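Local coordinates for group II chitinase (Ostrinia furnacalis, PDB 6JAV), which probably hydrolyses internal bonds of chitin as an endochitinase, this chain being one family 18 catalytic domain of a longer protein, here bound to an inhibitor, at residues D144-G147 / F148-L151; A105-V108 / Q109-A113; D30-P33 / S34-T37; V325-I328 / K329-N333. All coordinates share one frame; numbering follows the deposited sequence.

Three of the four contacts are successive turns of helices on the outside of the family 18 barrel; contact 3 is a tight turn in the loop between strands 8-14 and 38-46. Contacts 1 and 2 lie on adjacent helices and touch where Leu151 packs on Phe107 and Val108. Contact 4 is on the opposite side of the chain's centre from both. Contact 1 is the most buried, with its polar side-chain pair on the outer side; the others mix core and surface. Chemistry follows place: contact 1 has a weak amide-carboxylate pair, contacts 2 and 3 water bridges, contact 3 also a turn-gripping carboxylate, and contact 4 one lysine along the helix and another salt-bridged inward.

Contact 1. Residues D144-G147 / F148-L151; sequences DKQG and FADL
Gln146 and Asp150 pair their polar ends one turn apart along the helix. The amide NE2 of Gln146 lies 3.1 Å from OD1 and 3.4 Å from OD2 of Asp150; both bonds are weak, a loosely shared grip instead of one straight bond. The amide and carboxylate planes are turned 42° against each other. A bend at chi2 of Gln146 (62°) swings its amide along the helix, while CG of Asp150 sits beside its own backbone N, which brings NE2 up to the carboxylate oxygens.

Under this pair run four main-chain bonds of a regular alpha helix. Phe148 N donates to Asp144 O at 2.8 Å and Leu151 N to Gly147 O at 2.9 Å, with Ala149 to Lys145 and Asp150 to Gln146 between them. The apolar methyl and methylene groups stay close to these carbonyls: Phe148 CB is 3.3 Å from Asp144 O.

The carboxylate of the buried Asp144 is held by Ser95, Asn99, Lys131 N and Trp133, and Lys145 NZ bonds to Asp178 O. Within the unit of strand 122-126, helix 143-159 and strand 165-170, Phe148 and Ala149 face helix 183-189, whereas Leu151 packs against helix 101-118.

Contact 2. Residues A105-V108 / Q109-A113; sequences AKFV and QHAVA
Gln109 folds back over the preceding turn toward Ala105. Its CG stands beside its own backbone N (chi1 -61°), 3.7 Å from Ala105 O, and a second bend at chi2 brings the amide round to the same end of the turn. There a water joins the two residues, donating to Ala105 O and accepting from Gln109 NE2 at 3.0 Å. Gln109 N is 3.6 Å from Ala105 O, and this carbonyl accepts from the water.

His110 N gives a straight though long bond to Lys106 O, with an N-H...O angle of 168°. Its imidazole turns outward, and a second water, which donates to Phe107 O, lies 2.8 Å from His110 ND1. That carbonyl is gripped twice, since Ala111 N also donates to Phe107 O at 2.8 Å.

Ala111 CB lies over one face of the Phe107 ring, 4.1 Å from Phe107 CE2 and shifted toward the rim. Both residues pack on Met52 of strand 52-54. Val112 N closes the next turn on Val108 O, and its CG2 comes within 3.3 Å of the same oxygen; Val108 and Val112 both reach Val158 of helix 143-159.

Helix 101-118, which follows strand 78-84 and precedes strand 122-126 in the chain, is one of the outer helices of the TIM barrel characteristic of family 18 glycoside hydrolases.

Contact 3. Residues D30-P33 / S34-T37; sequences DIDP and SLCT
Asp32 to Leu35 form a type I beta turn, closed by Leu35 N donating to Asp32 O at 3.1 Å. The bond is fairly straight at hydrogen, but the donor comes from above the carbonyl plane, 44° out of it. An Asx turn is laid over the same residues: Asp32 OD1 accepts the backbone N of Ser34 at 3.0 Å, so side chain and main chain of one aspartate hold the two successive amides.

Asp32 carries its carboxylate anti to the backbone N (chi1 -174°), which places it over the start of the turn. Ser34 OG, held between its own backbone N and carbonyl carbon, donates to the same OD1 at 2.8 Å. Hydroxyl and amide reach that oxygen from one face of the carboxylate plane; the two bonds would steady the rotation of the group and probably favour its charged form. The other oxygen, OD2, takes a bond from a water that also donates to Ser34 OG.

Leu35 crosses the aspartate obliquely on the same face of the carboxylate that Ser34 uses, its CD1 lying 3.7 Å from Asp32 CB; the Leu35 side chain also packs on Leu365, Asn366 and Lys369 of helix 363-373. Cys36, the residue after the turn, is tied to strand 8-14 by its disulfide with Cys11, just before strand 38-46 of the barrel begins. One water bridges the turn to this cysteine, donating to Pro33 O at 2.6 Å and to Cys36 O at 2.7 Å.

Contact 4. Residues V325-I328 / K329-N333; sequences VEII and KKKVN
Val325 to Val332 form the opening turns of helix 325-337, with Lys329, Lys330, Lys331 and Val332 each donating a regular main-chain bond to the residue four before it, from 2.8 Å for Val332 N on Ile328 O to 3.2 Å for Lys330 N on Glu326 O.

Lys329 runs back along the helix over Val325. With CG beside its own backbone N (chi1 -69°) and the rest of the chain extended, its CG passes 3.4 Å from Val325 O and its CE lies 3.8 Å from Val325 CG1, the methylenes crossing the valine at a slant. The lysine methylenes thus cover part of the valine. On the inner side Ile328 CG2 and Val332 CG2 meet at 4.3 Å, and both residues pack on Met248 of strand 244-257 and on helix 363-373. Val332 CG2 also comes within 3.3 Å of Ile328 O.

Lys331 begins in the same way, its CG 3.4 Å from Ile327 O, but its extended chain leads inward past Met246 and Met248. Its NZ makes a salt bridge with Asp323 and a hydrogen bond to Ala212 O; Lys330 NZ bonds instead to Gln307 O. Lys329 thus lays its carbon chain along the helix, whereas Lys330 and Lys331 lead away to partners outside the segments; for the buried Lys331, the carboxylate of Asp323 and the carbonyl of Ala212 would favour the charged ammonium.

Contact 1. Residues D144-G147 / F148-L151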
loop_
_atom_site.group_PDB
_atom_site.type_symbol
_atom_site.label_atom_id
_atom_site.label_comp_id
_atom_site.label_asym_id
_atom_site.label_seq_id
_atom_site.Cartn_x
_atom_site.Cartn_y
_atom_site.Cartn_z
ATOM N N ASP A 144 7.625 7.250 20.402
ATOM C CA ASP A 144 7.677 7.128 18.938
ATOM C C ASP A 144 6.691 8.073 18.269
ATOM O O ASP A 144 6.960 8.562 17.164
ATOM C CB ASP A 144 7.339 5.697 18.504
ATOM C CG ASP A 144 8.503 4.751 18.584
ATOM O OD1 ASP A 144 9.596 5.140 19.024
ATOM O OD2 ASP A 144 8.313 3.569 18.222
ATOM N N LYS A 145 5.543 8.337 18.904
ATOM C CA LYS A 145 4.554 9.234 18.305
ATOM C C LYS A 145 5.107 10.643 18.161
ATOM O O LYS A 145 5.100 11.224 17.065
ATOM C CB LYS A 145 3.262 9.229 19.137
ATOM C CG LYS A 145 2.222 10.126 18.517
ATOM C CD LYS A 145 0.969 10.277 19.358
ATOM C CE LYS A 145 0.231 9.008 19.433
ATOM N NZ LYS A 145 -1.003 9.191 20.268
ATOM N N GLN A 146 5.607 11.220 19.260
ATOM C CA GLN A 146 6.150 12.564 19.178
ATOM C C GLN A 146 7.397 12.582 18.305
ATOM O O GLN A 146 7.620 13.528 17.552
ATOM C CB GLN A 146 6.457 13.087 20.591
ATOM C CG GLN A 146 6.927 14.520 20.619
ATOM C CD GLN A 146 5.872 15.496 20.093
ATOM O OE1 GLN A 146 4.769 15.596 20.638
ATOM N NE2 GLN A 146 6.208 16.214 19.030
ATOM N N GLY A 147 8.214 11.533 18.385
ATOM C CA GLY A 147 9.427 11.521 17.592
ATOM C C GLY A 147 9.132 11.502 16.105
ATOM O O GLY A 147 9.778 12.213 15.331
ATOM N N PHE A 148 8.168 10.668 15.687
ATOM C CA PHE A 148 7.781 10.649 14.275
ATOM C C PHE A 148 7.194 11.992 13.836
ATOM O O PHE A 148 7.480 12.481 12.732
ATOM C CB PHE A 148 6.785 9.513 14.053
ATOM C CG PHE A 148 6.413 9.286 12.608
ATOM C CD1 PHE A 148 7.363 8.815 11.701
ATOM C CD2 PHE A 148 5.118 9.548 12.173
ATOM C CE1 PHE A 148 6.991 8.577 10.358
ATOM C CE2 PHE A 148 4.739 9.326 10.852
ATOM C CZ PHE A 148 5.683 8.834 9.943
ATOM N N ALA A 149 6.360 12.605 14.687
ATOM C CA ALA A 149 5.804 13.913 14.348
ATOM C C ALA A 149 6.901 14.952 14.176
ATOM O O ALA A 149 6.835 15.783 13.262
ATOM C CB ALA A 149 4.821 14.342 15.447
ATOM N N ASP A 150 7.936 14.897 15.022
ATOM C CA ASP A 150 9.040 15.841 14.884
ATOM C C ASP A 150 9.877 15.536 13.649
ATOM O O ASP A 150 10.337 16.465 12.970
ATOM C CB ASP A 150 9.916 15.853 16.140
ATOM C CG ASP A 150 9.227 16.545 17.319
ATOM O OD1 ASP A 150 8.308 17.369 17.093
ATOM O OD2 ASP A 150 9.605 16.257 18.474
ATOM N N LEU A 151 10.072 14.243 13.334
ATOM C CA LEU A 151 10.744 13.890 12.078
ATOM C C LEU A 151 9.985 14.458 10.874
ATOM O O LEU A 151 10.581 15.045 9.956
ATOM C CB LEU A 151 10.892 12.370 11.951
ATOM C CG LEU A 151 11.640 11.944 10.660
ATOM C CD1 LEU A 151 13.128 12.216 10.798
ATOM C CD2 LEU A 151 11.389 10.483 10.357
#

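Contact 2. Residues A105-V108 / Q109-A113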
loop_
_atom_site.group_PDB
_atom_site.type_symbol
_atom_site.label_atom_id
_atom_site.label_comp_id
_atom_site.label_asym_id
_atom_site.label_seq_id
_atom_site.Cartn_x
_atom_site.Cartn_y
_atom_site.Cartn_z
ATOM N N ALA A 105 18.417 15.244 12.956
ATOM C CA ALA A 105 18.943 16.399 12.240
ATOM C C ALA A 105 19.949 15.982 11.180
ATOM O O ALA A 105 19.958 16.536 10.074
ATOM C CB ALA A 105 19.574 17.373 13.240
ATOM N N LYS A 106 20.783 14.985 11.484
ATOM C CA LYS A 106 21.701 14.457 10.483
ATOM C C LYS A 106 20.942 13.757 9.356
ATOM O O LYS A 106 21.224 13.967 8.165
ATOM C CB LYS A 106 22.656 13.488 11.169
ATOM C CG LYS A 106 23.722 12.923 10.217
ATOM C CD LYS A 106 24.732 12.045 10.965
ATOM C CE LYS A 106 24.373 10.562 10.845
ATOM N NZ LYS A 106 25.434 9.599 11.309
ATOM N N PHE A 107 19.963 12.928 9.724
ATOM C CA PHE A 107 19.192 12.183 8.737
ATOM C C PHE A 107 18.528 13.111 7.732
ATOM O O PHE A 107 18.530 12.842 6.521
ATOM C CB PHE A 107 18.139 11.339 9.460
ATOM C CG PHE A 107 17.123 10.739 8.530
ATOM C CD1 PHE A 107 17.341 9.499 7.943
ATOM C CD2 PHE A 107 15.943 11.421 8.236
ATOM C CE1 PHE A 107 16.384 8.952 7.062
ATOM C CE2 PHE A 107 15.004 10.886 7.347
ATOM C CZ PHE A 107 15.232 9.649 6.776
ATOM N N VAL A 108 17.936 14.208 8.210
ATOM C CA VAL A 108 17.116 15.046 7.340
ATOM C C VAL A 108 17.954 15.682 6.237
ATOM O O VAL A 108 17.556 15.697 5.066
ATOM C CB VAL A 108 16.354 16.084 8.187
ATOM C CG1 VAL A 108 15.820 17.206 7.314
ATOM C CG2 VAL A 108 15.226 15.405 8.996
ATOM N N GLN A 109 19.117 16.243 6.588
ATOM C CA GLN A 109 19.888 16.929 5.557
ATOM C C GLN A 109 20.424 15.941 4.533
ATOM O O GLN A 109 20.455 16.235 3.328
ATOM C CB GLN A 109 21.049 17.709 6.180
ATOM C CG GLN A 109 20.619 18.806 7.166
ATOM C CD GLN A 109 19.697 19.843 6.554
ATOM O OE1 GLN A 109 19.818 20.193 5.373
ATOM N NE2 GLN A 109 18.771 20.341 7.356
ATOM N N HIS A 110 20.841 14.760 4.992
ATOM C CA HIS A 110 21.328 13.761 4.050
ATOM C C HIS A 110 20.194 13.246 3.164
ATOM O O HIS A 110 20.400 13.005 1.968
ATOM C CB HIS A 110 21.988 12.622 4.808
ATOM C CG HIS A 110 22.337 11.464 3.931
ATOM N ND1 HIS A 110 21.409 10.515 3.549
ATOM C CD2 HIS A 110 23.503 11.118 3.331
ATOM C CE1 HIS A 110 21.995 9.622 2.770
ATOM N NE2 HIS A 110 23.262 9.972 2.613
ATOM N N ALA A 111 18.998 13.059 3.735
ATOM C CA ALA A 111 17.879 12.523 2.954
ATOM C C ALA A 111 17.513 13.456 1.811
ATOM O O ALA A 111 17.282 13.001 0.684
ATOM C CB ALA A 111 16.669 12.269 3.863
ATOM N N VAL A 112 17.464 14.761 2.068
ATOM C CA VAL A 112 17.120 15.696 1.003
ATOM C C VAL A 112 18.185 15.694 -0.087
ATOM O O VAL A 112 17.863 15.693 -1.288
ATOM C CB VAL A 112 16.825 17.086 1.585
ATOM C CG1 VAL A 112 16.383 18.020 0.473
ATOM C CG2 VAL A 112 15.728 16.952 2.635
ATOM N N ALA A 113 19.463 15.619 0.303
ATOM C CA ALA A 113 20.536 15.530 -0.696
ATOM C C ALA A 113 20.405 14.263 -1.535
ATOM O O ALA A 113 20.640 14.286 -2.750
ATOM C CB ALA A 113 21.897 15.570 0.003
HETATM O O HOH W 1 19.007 19.141 10.076
HETATM O O HOH W 2 19.316 10.119 5.397
#

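Contact 3. Residues D30-P33 / S34-T37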
loop_
_atom_site.group_PDB
_atom_site.type_symbol
_atom_site.label_atom_id
_atom_site.label_comp_id
_atom_site.label_asym_id
_atom_site.label_seq_id
_atom_site.Cartn_x
_atom_site.Cartn_y
_atom_site.Cartn_z
ATOM N N ASP A 30 7.865 -1.134 -17.746
ATOM C CA ASP A 30 6.505 -1.675 -17.769
ATOM C C ASP A 30 5.481 -0.731 -17.151
ATOM O O ASP A 30 4.275 -0.997 -17.281
ATOM C CB ASP A 30 6.442 -2.998 -17.019
ATOM C CG ASP A 30 7.194 -4.103 -17.734
ATOM O OD1 ASP A 30 6.981 -4.259 -18.955
ATOM O OD2 ASP A 30 8.007 -4.798 -17.084
ATOM N N ILE A 31 5.924 0.343 -16.490
ATOM C CA ILE A 31 4.984 1.301 -15.919
ATOM C C ILE A 31 4.191 1.946 -17.043
ATOM O O ILE A 31 4.757 2.414 -18.042
ATOM C CB ILE A 31 5.739 2.356 -15.096
ATOM C CG1 ILE A 31 6.441 1.728 -13.887
ATOM C CG2 ILE A 31 4.778 3.463 -14.636
ATOM C CD1 ILE A 31 7.393 2.713 -13.209
ATOM N N ASP A 32 2.870 1.956 -16.898
ATOM C CA ASP A 32 1.985 2.614 -17.849
ATOM C C ASP A 32 1.718 4.031 -17.363
ATOM O O ASP A 32 0.989 4.208 -16.371
ATOM C CB ASP A 32 0.678 1.845 -17.957
ATOM C CG ASP A 32 -0.238 2.399 -19.029
ATOM O OD1 ASP A 32 -0.141 3.600 -19.403
ATOM O OD2 ASP A 32 -1.087 1.604 -19.511
ATOM N N PRO A 33 2.266 5.060 -18.021
ATOM C CA PRO A 33 2.142 6.437 -17.509
ATOM C C PRO A 33 0.752 7.032 -17.644
ATOM O O PRO A 33 0.522 8.127 -17.117
ATOM C CB PRO A 33 3.164 7.219 -18.354
ATOM C CG PRO A 33 3.221 6.475 -19.651
ATOM C CD PRO A 33 3.038 4.991 -19.271
ATOM N N SER A 34 -0.186 6.370 -18.314
ATOM C CA SER A 34 -1.544 6.893 -18.317
ATOM C C SER A 34 -2.341 6.482 -17.091
ATOM O O SER A 34 -3.484 6.934 -16.938
ATOM C CB SER A 34 -2.290 6.439 -19.578
ATOM O OG SER A 34 -2.526 5.059 -19.537
ATOM N N LEU A 35 -1.772 5.660 -16.202
ATOM C CA LEU A 35 -2.557 5.070 -15.120
ATOM C C LEU A 35 -2.217 5.625 -13.741
ATOM O O LEU A 35 -2.802 5.171 -12.761
ATOM C CB LEU A 35 -2.368 3.552 -15.117
ATOM C CG LEU A 35 -2.853 2.861 -16.399
ATOM C CD1 LEU A 35 -2.635 1.358 -16.299
ATOM C CD2 LEU A 35 -4.306 3.179 -16.628
ATOM N N CYS A 36 -1.285 6.566 -13.620
ATOM C CA CYS A 36 -0.873 7.054 -12.307
ATOM C C CYS A 36 -0.663 8.554 -12.391
ATOM O O CYS A 36 -0.205 9.062 -13.414
ATOM C CB CYS A 36 0.478 6.448 -11.912
ATOM S SG CYS A 36 0.545 4.636 -11.970
ATOM N N THR A 37 -0.961 9.266 -11.301
ATOM C CA THR A 37 -0.530 10.659 -11.178
ATOM C C THR A 37 0.767 10.776 -10.398
ATOM O O THR A 37 1.494 11.755 -10.557
ATOM C CB THR A 37 -1.592 11.523 -10.475
ATOM O OG1 THR A 37 -1.817 11.035 -9.150
ATOM C CG2 THR A 37 -2.897 11.478 -11.279
HETATM O O HOH W 3 -3.193 2.301 -21.009
HETATM O O HOH W 4 -0.893 9.883 -15.863
#

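Contact 4. Residues V325-I328 / K329-N333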
loop_
_atom_site.group_PDB
_atom_site.type_symbol
_atom_site.label_atom_id
_atom_site.label_comp_id
_atom_site.label_asym_id
_atom_site.label_seq_id
_atom_site.Cartn_x
_atom_site.Cartn_y
_atom_site.Cartn_z
ATOM N N VAL A 325 -12.871 -6.149 -10.214
ATOM C CA VAL A 325 -13.259 -4.882 -10.831
ATOM C C VAL A 325 -14.536 -4.344 -10.204
ATOM O O VAL A 325 -14.669 -3.135 -9.984
ATOM C CB VAL A 325 -13.384 -5.046 -12.363
ATOM C CG1 VAL A 325 -14.118 -3.881 -12.970
ATOM C CG2 VAL A 325 -11.999 -5.242 -12.963
ATOM N N GLU A 326 -15.499 -5.223 -9.906
ATOM C CA GLU A 326 -16.766 -4.748 -9.353
ATOM C C GLU A 326 -16.558 -4.009 -8.026
ATOM O O GLU A 326 -17.053 -2.883 -7.842
ATOM C CB GLU A 326 -17.733 -5.921 -9.183
ATOM C CG GLU A 326 -19.123 -5.470 -8.783
ATOM C CD GLU A 326 -20.034 -6.622 -8.401
ATOM O OE1 GLU A 326 -21.118 -6.740 -9.010
ATOM O OE2 GLU A 326 -19.673 -7.391 -7.481
ATOM N N ILE A 327 -15.840 -4.627 -7.080
ATOM C CA ILE A 327 -15.668 -3.959 -5.789
ATOM C C ILE A 327 -14.772 -2.731 -5.917
ATOM O O ILE A 327 -14.952 -1.751 -5.182
ATOM C CB ILE A 327 -15.200 -4.922 -4.683
ATOM C CG1 ILE A 327 -15.519 -4.374 -3.280
ATOM C CG2 ILE A 327 -13.694 -5.195 -4.793
ATOM C CD1 ILE A 327 -17.018 -4.306 -2.972
ATOM N N ILE A 328 -13.816 -2.749 -6.850
ATOM C CA ILE A 328 -12.978 -1.576 -7.077
ATOM C C ILE A 328 -13.835 -0.391 -7.499
ATOM O O ILE A 328 -13.651 0.740 -7.006
ATOM C CB ILE A 328 -11.889 -1.920 -8.110
ATOM C CG1 ILE A 328 -10.836 -2.868 -7.505
ATOM C CG2 ILE A 328 -11.283 -0.651 -8.683
ATOM C CD1 ILE A 328 -9.922 -2.287 -6.435
ATOM N N LYS A 329 -14.788 -0.609 -8.415
ATOM C CA LYS A 329 -15.665 0.486 -8.807
ATOM C C LYS A 329 -16.454 1.012 -7.615
ATOM O O LYS A 329 -16.626 2.233 -7.462
ATOM C CB LYS A 329 -16.612 0.060 -9.933
ATOM C CG LYS A 329 -15.907 -0.182 -11.257
ATOM C CD LYS A 329 -16.718 -1.150 -12.099
ATOM C CE LYS A 329 -16.471 -0.977 -13.587
ATOM N NZ LYS A 329 -17.605 -1.544 -14.389
ATOM N N LYS A 330 -16.925 0.112 -6.746
ATOM C CA LYS A 330 -17.634 0.547 -5.542
ATOM C C LYS A 330 -16.711 1.373 -4.638
ATOM O O LYS A 330 -17.100 2.430 -4.116
ATOM C CB LYS A 330 -18.166 -0.680 -4.805
ATOM C CG LYS A 330 -18.958 -0.397 -3.551
ATOM C CD LYS A 330 -20.430 -0.229 -3.851
ATOM C CE LYS A 330 -21.233 0.001 -2.578
ATOM N NZ LYS A 330 -21.385 -1.216 -1.751
ATOM N N LYS A 331 -15.485 0.895 -4.435
ATOM C CA LYS A 331 -14.530 1.621 -3.613
ATOM C C LYS A 331 -14.202 2.995 -4.190
ATOM O O LYS A 331 -14.069 3.970 -3.435
ATOM C CB LYS A 331 -13.260 0.788 -3.411
ATOM C CG LYS A 331 -13.455 -0.380 -2.488
ATOM C CD LYS A 331 -12.165 -1.157 -2.291
ATOM C CE LYS A 331 -12.344 -2.237 -1.235
ATOM N NZ LYS A 331 -11.065 -2.924 -0.903
ATOM N N VAL A 332 -14.050 3.105 -5.513
ATOM C CA VAL A 332 -13.761 4.413 -6.110
ATOM C C VAL A 332 -14.968 5.346 -6.012
ATOM O O VAL A 332 -14.812 6.552 -5.806
ATOM C CB VAL A 332 -13.196 4.273 -7.538
ATOM C CG1 VAL A 332 -12.949 5.632 -8.151
ATOM C CG2 VAL A 332 -11.883 3.461 -7.513
ATOM N N ASN A 333 -16.189 4.819 -6.161
ATOM C CA ASN A 333 -17.356 5.668 -5.912
ATOM C C ASN A 333 -17.381 6.158 -4.469
ATOM O O ASN A 333 -17.773 7.304 -4.206
ATOM C CB ASN A 333 -18.632 4.912 -6.265
ATOM C CG ASN A 333 -18.936 4.981 -7.752
ATOM O OD1 ASN A 333 -18.969 3.958 -8.439
ATOM N ND2 ASN A 333 -19.145 6.189 -8.257
#